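Local coordinates for protein transcriptional repressor of the blcABC operon (Agrobacterium tumefaciens, PDB 3MQ0) that represses transcription of the blcABC operon, probably by binding DNA through its helix-turn-helix domain, under control of its oligomeric state, at residues B[122-127]-B[162-167]; B[131-136]-B[145-150]; B[158-163]-B[235-240]; B[205-210]-B[219-224]. All coordinates share one frame; numbering follows the deposited sequence.

Contact 1: B[122-127]-B[162-167]; sequences TLTVRE and KILLSD
With CG anti to the backbone N (chi1 -172°) and chi2 also extended, Arg126 sends its aliphatic chain straight off strand 120-127 to helix 159-165, and only at chi3, 60°, does it bend and turn the guanidinium. Leu164 answers from the helix with CG beside its own backbone N and chi2 extended, which brings CD1 down onto the strand. That one methyl does most of the touching: it lies 3.8 Å from Arg126 N, reaches Arg126 CB, and meets Thr124 obliquely, with Leu164 CD1 4.0 Å from Thr124 OG1. The hydroxyl is not left to a methyl, since Thr124 OG1 is hydrogen-bonded to Thr160 one turn earlier in the helix. Leu165 crosses the arginine chain at about a right angle, its CD2 3.7 Å from Arg126 CD. Beyond these apolar methylenes the link turns polar through a water at the guanidinium edge, in its plane. The water accepts from Arg126 NE at 3.0 Å and donates to Leu164 O at 2.9 Å, so the strand side chain is tied to a main-chain carbonyl of the helix segment. Arg126 NH1 turns back to Gly128 O, in the turn that follows its own strand, which helps fix the guanidinium's rotation. Helix 159-165 thus packs on the face of an antiparallel sheet, as expected of the GAF-like fold of IclR-family C-terminal domains.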
# COMPACT_ATOMS: atom_id res chain seq x y z
N THR B 122 3.50 -23.86 15.27
CA THR B 122 2.48 -22.92 15.72
C THR B 122 2.68 -21.58 15.04
O THR B 122 3.77 -21.25 14.59
CB THR B 122 2.55 -22.70 17.24
OG1 THR B 122 3.89 -22.33 17.60
CG2 THR B 122 2.20 -23.98 17.97
N LEU B 123 1.60 -20.81 14.96
CA LEU B 123 1.61 -19.47 14.40
C LEU B 123 0.92 -18.59 15.42
O LEU B 123 -0.19 -18.90 15.86
CB LEU B 123 0.79 -19.45 13.11
CG LEU B 123 0.63 -18.11 12.38
CD1 LEU B 123 1.96 -17.70 11.79
CD2 LEU B 123 -0.46 -18.21 11.29
N THR B 124 1.57 -17.48 15.78
CA THR B 124 1.04 -16.62 16.82
C THR B 124 1.10 -15.16 16.44
O THR B 124 1.84 -14.77 15.53
CB THR B 124 1.85 -16.75 18.12
OG1 THR B 124 3.15 -16.19 17.91
CG2 THR B 124 1.96 -18.20 18.55
N VAL B 125 0.33 -14.34 17.14
CA VAL B 125 0.48 -12.89 17.07
C VAL B 125 0.69 -12.38 18.46
O VAL B 125 0.27 -13.04 19.40
CB VAL B 125 -0.77 -12.21 16.47
CG1 VAL B 125 -0.99 -12.68 15.03
CG2 VAL B 125 -2.00 -12.52 17.32
N ARG B 126 1.36 -11.24 18.61
CA ARG B 126 1.53 -10.63 19.94
C ARG B 126 0.44 -9.61 20.23
O ARG B 126 0.14 -8.75 19.40
CB ARG B 126 2.90 -9.93 20.06
CG ARG B 126 3.21 -9.45 21.47
CD ARG B 126 4.58 -8.75 21.58
NE ARG B 126 4.66 -7.57 20.72
CZ ARG B 126 4.22 -6.37 21.05
NH1 ARG B 126 3.64 -6.17 22.24
NH2 ARG B 126 4.33 -5.36 20.20
N GLU B 127 -0.17 -9.71 21.41
CA GLU B 127 -1.04 -8.66 21.91
C GLU B 127 -0.55 -8.25 23.29
O GLU B 127 -0.72 -8.98 24.27
CB GLU B 127 -2.49 -9.12 21.95
CG GLU B 127 -3.01 -9.46 20.55
CD GLU B 127 -4.49 -9.77 20.49
OE1 GLU B 127 -5.18 -9.59 21.52
OE2 GLU B 127 -4.95 -10.18 19.40
N LYS B 162 9.53 -14.35 22.24
CA LYS B 162 10.87 -13.77 22.21
C LYS B 162 11.19 -13.11 20.86
O LYS B 162 11.74 -12.01 20.81
CB LYS B 162 11.93 -14.82 22.55
CG LYS B 162 11.85 -15.37 23.97
CD LYS B 162 12.81 -16.55 24.16
CE LYS B 162 12.43 -17.41 25.38
NZ LYS B 162 12.63 -16.61 26.62
N ILE B 163 10.88 -13.79 19.76
CA ILE B 163 11.20 -13.20 18.47
C ILE B 163 10.37 -11.92 18.23
O ILE B 163 10.91 -10.93 17.76
CB ILE B 163 11.12 -14.21 17.28
CG1 ILE B 163 11.83 -13.65 16.04
CG2 ILE B 163 9.70 -14.53 16.93
CD1 ILE B 163 13.30 -13.90 15.97
N LEU B 164 9.09 -11.94 18.58
CA LEU B 164 8.26 -10.74 18.41
C LEU B 164 8.69 -9.61 19.35
O LEU B 164 8.69 -8.44 18.96
CB LEU B 164 6.77 -11.07 18.55
CG LEU B 164 6.26 -12.08 17.50
CD1 LEU B 164 4.85 -12.53 17.80
CD2 LEU B 164 6.36 -11.47 16.10
N LEU B 165 9.08 -9.94 20.57
CA LEU B 165 9.56 -8.93 21.51
C LEU B 165 10.93 -8.37 21.11
O LEU B 165 11.32 -7.27 21.51
CB LEU B 165 9.65 -9.51 22.93
CG LEU B 165 8.32 -9.76 23.65
CD1 LEU B 165 8.56 -10.43 24.99
CD2 LEU B 165 7.53 -8.45 23.84
N SER B 166 11.68 -9.13 20.31
CA SER B 166 13.03 -8.69 19.95
C SER B 166 12.99 -7.47 19.02
O SER B 166 14.00 -6.81 18.84
CB SER B 166 13.86 -9.83 19.34
OG SER B 166 13.47 -10.11 18.01
N ASP B 167 11.85 -7.13 18.48
CA ASP B 167 11.80 -5.93 17.70
C ASP B 167 11.47 -4.69 18.49
O ASP B 167 11.43 -3.67 17.95
CB ASP B 167 10.87 -6.06 16.54
CG ASP B 167 9.68 -6.84 16.87
OD1 ASP B 167 9.62 -7.99 16.47
OD2 ASP B 167 8.80 -6.32 17.54
O HOH W 1 6.17 -7.33 18.15

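Contact 2: B[131-136]-B[145-150]; sequences VVYIGC and HTFRIG
The loop segment 145-150 passes strand 130-137 with end-to-end directions 128° apart and comes closest where Gly150 N donates to Tyr133 O at 2.8 Å, an almost straight bond (177°) lying in the carbonyl plane. Gly150 has a positive phi, at which a side chain would jam against the preceding carbonyl. Tyr133 and Phe147 both hold CG anti to their carbonyl carbons, and their rings meet obliquely, planes at 36° and centroids 5.2 Å apart. Phe147 puts CD1 over one face of the tyrosine ring, 3.6 Å from Tyr133 CE2, while its CE1 lies near the tyrosine hydroxyl. At the root of the phenylalanine side chain, Cys136 holds SG anti to its backbone N and rests it 4.0 Å from Phe147 CB. Ile149 works differently: its CG1 branch carries CD1 onto the strand backbone, 3.6 Å from Gly135 CA. Its CG2 stays by Tyr133 O. The spot it touches is irregular, for Ile134 and Gly135 together face Leu123 of the adjacent strand 120-127 in a classic beta bulge. Strand 120-127 flanks strand 130-137 on one side, where Tyr133 packs on Thr122 and Thr124; the loop leads on to the outermost strand 152-154, and Ile134 points instead to helix 102-110.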
# COMPACT_ATOMS: atom_id res chain seq x y z
N VAL B 131 1.31 -13.81 23.72
CA VAL B 131 1.12 -14.26 22.34
C VAL B 131 -0.22 -15.00 22.28
O VAL B 131 -0.64 -15.58 23.27
CB VAL B 131 2.25 -15.16 21.84
CG1 VAL B 131 3.58 -14.39 21.79
CG2 VAL B 131 2.40 -16.40 22.70
N VAL B 132 -0.88 -14.93 21.13
CA VAL B 132 -2.16 -15.61 20.92
C VAL B 132 -1.99 -16.57 19.76
O VAL B 132 -1.46 -16.19 18.70
CB VAL B 132 -3.26 -14.58 20.57
CG1 VAL B 132 -4.59 -15.29 20.30
CG2 VAL B 132 -3.40 -13.56 21.70
N TYR B 133 -2.37 -17.83 19.96
CA TYR B 133 -2.21 -18.87 18.95
C TYR B 133 -3.30 -18.77 17.90
O TYR B 133 -4.47 -18.86 18.21
CB TYR B 133 -2.15 -20.28 19.61
CG TYR B 133 -0.86 -20.37 20.36
CD1 TYR B 133 -0.76 -19.84 21.64
CD2 TYR B 133 0.30 -20.83 19.75
CE1 TYR B 133 0.45 -19.81 22.31
CE2 TYR B 133 1.51 -20.82 20.41
CZ TYR B 133 1.57 -20.31 21.69
OH TYR B 133 2.77 -20.29 22.36
N ILE B 134 -2.90 -18.53 16.65
CA ILE B 134 -3.88 -18.42 15.58
C ILE B 134 -3.81 -19.55 14.57
O ILE B 134 -4.71 -19.71 13.74
CB ILE B 134 -3.81 -17.07 14.85
CG1 ILE B 134 -2.43 -16.86 14.21
CG2 ILE B 134 -4.10 -15.93 15.82
CD1 ILE B 134 -2.38 -15.69 13.22
N GLY B 135 -2.74 -20.33 14.63
CA GLY B 135 -2.61 -21.50 13.77
C GLY B 135 -1.77 -22.57 14.45
O GLY B 135 -0.92 -22.25 15.28
N CYS B 136 -2.04 -23.83 14.13
CA CYS B 136 -1.28 -24.92 14.72
C CYS B 136 -1.35 -26.16 13.84
O CYS B 136 -2.44 -26.63 13.52
CB CYS B 136 -1.81 -25.25 16.12
SG CYS B 136 -0.89 -26.61 16.96
N HIS B 145 1.48 -25.90 25.23
CA HIS B 145 1.07 -27.03 26.00
C HIS B 145 1.01 -28.36 25.29
O HIS B 145 1.93 -29.10 25.33
CB HIS B 145 -0.26 -26.75 26.71
N THR B 146 -0.16 -28.75 24.88
CA THR B 146 -0.72 -28.57 23.63
C THR B 146 -1.13 -27.11 23.47
O THR B 146 -1.44 -26.34 24.40
CB THR B 146 -1.85 -29.57 23.29
OG1 THR B 146 -3.09 -29.07 23.75
CG2 THR B 146 -1.62 -30.93 23.90
N PHE B 147 -1.07 -26.77 22.21
CA PHE B 147 -1.44 -25.51 21.73
C PHE B 147 -2.85 -25.68 21.19
O PHE B 147 -3.15 -26.67 20.59
CB PHE B 147 -0.44 -25.12 20.68
CG PHE B 147 0.95 -25.11 21.17
CD1 PHE B 147 1.40 -24.10 21.97
CD2 PHE B 147 1.80 -26.13 20.89
CE1 PHE B 147 2.66 -24.09 22.42
CE2 PHE B 147 3.06 -26.12 21.34
CZ PHE B 147 3.50 -25.09 22.11
N ARG B 148 -3.67 -24.70 21.45
CA ARG B 148 -5.06 -24.63 21.00
C ARG B 148 -5.29 -23.26 20.40
O ARG B 148 -4.81 -22.27 20.94
CB ARG B 148 -6.01 -24.76 22.18
CG ARG B 148 -5.90 -26.03 22.98
CD ARG B 148 -6.97 -25.98 24.06
NE ARG B 148 -7.09 -24.63 24.61
CZ ARG B 148 -6.38 -24.19 25.64
NH1 ARG B 148 -5.51 -25.02 26.20
NH2 ARG B 148 -6.51 -22.95 26.10
N ILE B 149 -6.07 -23.18 19.32
CA ILE B 149 -6.34 -21.88 18.70
C ILE B 149 -7.03 -20.97 19.72
O ILE B 149 -7.92 -21.42 20.45
CB ILE B 149 -7.20 -22.01 17.41
CG1 ILE B 149 -6.60 -23.05 16.46
CG2 ILE B 149 -7.41 -20.64 16.74
CD1 ILE B 149 -5.22 -22.68 15.92
N GLY B 150 -6.60 -19.71 19.81
CA GLY B 150 -7.18 -18.77 20.75
C GLY B 150 -6.51 -18.72 22.13
O GLY B 150 -6.74 -17.80 22.91

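Contact 3: B[158-163]-B[235-240]; sequences TATGKI and GIAISL
Thr160 lays its methyl over the backbone of strand 232-241, with CG2 3.5 Å from Gly235 C and 3.7 Å from Ile236 C, so that it spans two successive carbonyl carbons. The same methyl also meets the side chain of Ala237, at 3.7 Å from Ala237 CB. Its position follows from chi1, 58°: CG2 stands anti to the carbonyl carbon, while OG1 takes the crowded place between backbone N and carbonyl carbon and is turned to Thr124. One branch packs on the strand and the other ties the helix to the adjoining strand.

Gly235 makes the close fit possible. A side chain there would point at the helix and collide with Thr160 CB, whereas the bare residue lets the CA atoms of Thr160 and Gly235 come within 4.8 Å. Ala159, one residue earlier, adds a methyl-to-methyl touch, its CB 4.2 Å from Ala237 CB. The short helix segment crosses the strand at 142°, with the axes 7.4 Å apart.

At the head of the helix Thr158 sits at the N-cap, its OG1 accepting from Gly161 N at 2.9 Å. A side chain on Gly161 would run into that hydroxyl, and the glycine instead lies against Val131 of strand 130-137. No hydrogen bond joins segment 158-163 to strand segment 235-240, and all the touching residues are buried, so this close approach rests on small groups fitting together: glycine, alanine methyls and a threonine whose polar end is satisfied to one side.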
# COMPACT_ATOMS: atom_id res chain seq x y z
N THR B 158 7.76 -17.73 25.46
CA THR B 158 7.59 -18.57 24.27
C THR B 158 8.62 -18.22 23.19
O THR B 158 9.17 -17.12 23.19
CB THR B 158 6.18 -18.40 23.65
OG1 THR B 158 6.00 -17.04 23.25
CG2 THR B 158 5.08 -18.74 24.65
N ALA B 159 8.87 -19.13 22.25
CA ALA B 159 9.82 -18.83 21.18
C ALA B 159 9.27 -17.73 20.27
O ALA B 159 9.99 -16.80 19.94
CB ALA B 159 10.15 -20.09 20.36
N THR B 160 8.00 -17.81 19.88
CA THR B 160 7.44 -16.73 19.06
C THR B 160 7.41 -15.42 19.82
O THR B 160 7.62 -14.36 19.22
CB THR B 160 6.00 -16.99 18.57
OG1 THR B 160 5.13 -17.20 19.68
CG2 THR B 160 5.94 -18.20 17.63
N GLY B 161 7.14 -15.49 21.13
CA GLY B 161 7.10 -14.32 21.99
C GLY B 161 8.45 -13.61 22.02
O GLY B 161 8.52 -12.40 21.85
N LYS B 162 9.53 -14.35 22.24
CA LYS B 162 10.87 -13.77 22.21
C LYS B 162 11.19 -13.11 20.86
O LYS B 162 11.74 -12.01 20.81
CB LYS B 162 11.93 -14.82 22.55
CG LYS B 162 11.85 -15.37 23.97
CD LYS B 162 12.81 -16.55 24.16
CE LYS B 162 12.43 -17.41 25.38
NZ LYS B 162 12.63 -16.61 26.62
N ILE B 163 10.88 -13.79 19.76
CA ILE B 163 11.20 -13.20 18.47
C ILE B 163 10.37 -11.92 18.23
O ILE B 163 10.91 -10.93 17.76
CB ILE B 163 11.12 -14.21 17.28
CG1 ILE B 163 11.83 -13.65 16.04
CG2 ILE B 163 9.70 -14.53 16.93
CD1 ILE B 163 13.30 -13.90 15.97
N GLY B 235 4.53 -14.70 14.50
CA GLY B 235 5.67 -15.56 14.79
C GLY B 235 5.33 -16.99 14.40
O GLY B 235 4.17 -17.40 14.46
N ILE B 236 6.33 -17.74 13.98
CA ILE B 236 6.16 -19.16 13.73
C ILE B 236 7.16 -19.91 14.60
O ILE B 236 8.29 -19.45 14.80
CB ILE B 236 6.34 -19.50 12.24
CG1 ILE B 236 6.11 -20.98 11.99
CG2 ILE B 236 7.74 -19.13 11.72
CD1 ILE B 236 6.20 -21.36 10.50
N ALA B 237 6.75 -21.06 15.14
CA ALA B 237 7.68 -21.85 15.95
C ALA B 237 7.50 -23.33 15.69
O ALA B 237 6.42 -23.78 15.35
CB ALA B 237 7.48 -21.56 17.45
N ILE B 238 8.57 -24.09 15.89
CA ILE B 238 8.41 -25.53 15.95
C ILE B 238 8.68 -25.95 17.38
O ILE B 238 9.46 -25.31 18.09
CB ILE B 238 9.35 -26.25 14.97
CG1 ILE B 238 10.81 -25.92 15.28
CG2 ILE B 238 9.01 -25.87 13.52
CD1 ILE B 238 11.78 -26.49 14.24
N SER B 239 8.05 -27.02 17.81
CA SER B 239 8.20 -27.60 19.12
C SER B 239 8.66 -29.06 19.03
O SER B 239 8.20 -29.76 18.23
CB SER B 239 6.87 -27.60 19.84
OG SER B 239 6.47 -26.29 20.07
N LEU B 240 9.56 -29.44 19.91
CA LEU B 240 10.03 -30.83 19.94
C LEU B 240 10.47 -31.18 21.34
O LEU B 240 10.54 -30.32 22.22
CB LEU B 240 11.18 -31.03 18.95
CG LEU B 240 12.36 -30.07 19.09
CD1 LEU B 240 13.65 -30.75 18.67
CD2 LEU B 240 12.12 -28.82 18.23

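Contact 4: B[205-210]-B[219-224]; sequences RGYSID and LCIGAA
Tyr207 and Ile221 lie side by side and point the same way, the ring atom CD1 4.2 Å from Ile221 CG2. Tyr207 reaches this position with CG in the crowded place between backbone N and carbonyl carbon (chi1 69°). Arg205 folds back over the ring, its CD above one face toward the rim, and its NE donates to Tyr207 O at 3.1 Å from above the carbonyl plane. On the same face of the sheet as Ile221, Ile209 crosses Leu219 obliquely, with Ile209 CG2 3.8 Å from Leu219 CD1. Helix 247-267 covers this face, meeting Tyr207, Leu219 and Ile221.

The two segments belong to an antiparallel beta hairpin, strands 208-211 and 218-226, at one margin of the six-stranded sheet. Ser208-Gly222 and Asp210-Cys220 are hydrogen-bonded pairs, each with two N-H...O bonds; Ile209-Ile221 between them is a non-hydrogen-bonded pair. The shortest of the four bonds is Asp210 N to Cys220 O, 2.8 Å.

The opposite face carries Ser208, Asp210 and Cys220. Ser208 OG stands over Gly222, 3.4 Å from its CA, where any side chain on the glycine would clash with the hydroxyl; the OG itself is hydrogen-bonded to Ala159 O of helix 159-165. Asp210 holds CG anti to its backbone N, bringing OD2 3.7 Å from Cys220 SG, while OD1 accepts from Gln213 N in the hairpin's connection. Gly206, with a positive phi of 79°, lets the chain leave helix 192-205, and a water beyond the Ser208-Gly222 pair donates to Gly206 O and accepts from Ala224 N, 2.9 Å away.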
# COMPACT_ATOMS: atom_id res chain seq x y z
N ARG B 205 20.88 -13.65 15.48
CA ARG B 205 20.77 -14.83 14.68
C ARG B 205 19.49 -14.95 13.88
O ARG B 205 19.46 -15.68 12.95
CB ARG B 205 21.03 -16.06 15.49
CG ARG B 205 20.17 -16.23 16.60
CD ARG B 205 20.65 -17.25 17.53
NE ARG B 205 19.66 -17.44 18.55
CZ ARG B 205 19.80 -18.20 19.60
NH1 ARG B 205 20.88 -18.90 19.77
NH2 ARG B 205 18.83 -18.26 20.47
N GLY B 206 18.48 -14.18 14.23
CA GLY B 206 17.24 -14.24 13.48
C GLY B 206 16.35 -15.43 13.84
O GLY B 206 15.41 -15.73 13.12
N TYR B 207 16.65 -16.11 14.95
CA TYR B 207 15.71 -17.10 15.48
C TYR B 207 15.83 -17.17 16.99
O TYR B 207 16.85 -16.78 17.55
CB TYR B 207 15.94 -18.47 14.86
CG TYR B 207 17.24 -19.15 15.25
CD1 TYR B 207 17.34 -19.86 16.44
CD2 TYR B 207 18.37 -19.07 14.44
CE1 TYR B 207 18.54 -20.49 16.81
CE2 TYR B 207 19.57 -19.69 14.80
CZ TYR B 207 19.64 -20.40 15.99
OH TYR B 207 20.81 -21.02 16.36
N SER B 208 14.79 -17.62 17.65
CA SER B 208 14.74 -17.69 19.08
C SER B 208 14.68 -19.12 19.57
O SER B 208 14.29 -19.98 18.89
CB SER B 208 13.52 -16.99 19.64
OG SER B 208 12.41 -17.59 19.10
N ILE B 209 15.04 -19.31 20.81
CA ILE B 209 14.94 -20.61 21.44
C ILE B 209 14.20 -20.47 22.77
O ILE B 209 14.53 -19.60 23.58
CB ILE B 209 16.34 -21.18 21.74
CG1 ILE B 209 17.03 -21.61 20.44
CG2 ILE B 209 16.22 -22.36 22.65
CD1 ILE B 209 18.53 -21.73 20.58
N ASP B 210 13.19 -21.31 22.97
CA ASP B 210 12.58 -21.49 24.29
C ASP B 210 12.96 -22.86 24.81
O ASP B 210 12.40 -23.87 24.39
CB ASP B 210 11.05 -21.38 24.21
CG ASP B 210 10.35 -22.13 25.34
OD1 ASP B 210 10.92 -22.24 26.44
OD2 ASP B 210 9.21 -22.61 25.13
N LEU B 219 11.11 -28.05 23.94
CA LEU B 219 11.97 -27.04 23.33
C LEU B 219 11.27 -26.46 22.11
O LEU B 219 10.75 -27.22 21.29
CB LEU B 219 13.29 -27.71 22.93
CG LEU B 219 14.09 -27.01 21.84
CD1 LEU B 219 14.85 -25.90 22.49
CD2 LEU B 219 15.03 -28.00 21.17
N CYS B 220 11.22 -25.13 21.99
CA CYS B 220 10.67 -24.49 20.80
C CYS B 220 11.70 -23.59 20.13
O CYS B 220 12.57 -23.01 20.79
CB CYS B 220 9.43 -23.66 21.13
SG CYS B 220 8.22 -24.56 22.15
N ILE B 221 11.58 -23.48 18.81
CA ILE B 221 12.45 -22.62 18.02
C ILE B 221 11.55 -21.69 17.23
O ILE B 221 10.61 -22.16 16.57
CB ILE B 221 13.27 -23.48 17.04
CG1 ILE B 221 14.03 -24.54 17.84
CG2 ILE B 221 14.21 -22.61 16.24
CD1 ILE B 221 14.65 -25.63 16.98
N GLY B 222 11.82 -20.37 17.28
CA GLY B 222 10.91 -19.40 16.68
C GLY B 222 11.53 -18.51 15.62
O GLY B 222 12.73 -18.29 15.63
N ALA B 223 10.70 -18.01 14.71
CA ALA B 223 11.15 -17.03 13.72
C ALA B 223 10.04 -16.03 13.42
O ALA B 223 8.86 -16.29 13.67
CB ALA B 223 11.58 -17.73 12.43
N ALA B 224 10.42 -14.88 12.86
CA ALA B 224 9.46 -13.81 12.63
C ALA B 224 8.87 -13.85 11.22
O ALA B 224 9.57 -14.10 10.25
CB ALA B 224 10.13 -12.46 12.86
O HOH W 2 13.24 -14.39 12.24

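In the fold
From the N terminus, strand 120-127 opens contact 1, whose loop closes at helix 159-165. Contact 2 is nested inside it, closing the short loop between strand 130-137 and segment 145-150. Contact 3 starts on the same helix, sharing Lys162 and Ile163 with contact 1, and closes the longest loop, at strand 232-241; the hairpin of contact 4 is nested within that. Contacts 1 and 3 set one helix across two neighbouring strands, and their centres are about 7 Å apart. Contact 2 ties in the sheet's 152-154 side, contact 4 its 208-211 margin, about 16 Å away between centres. Together they bind one six-stranded sheet of the C-terminal domain.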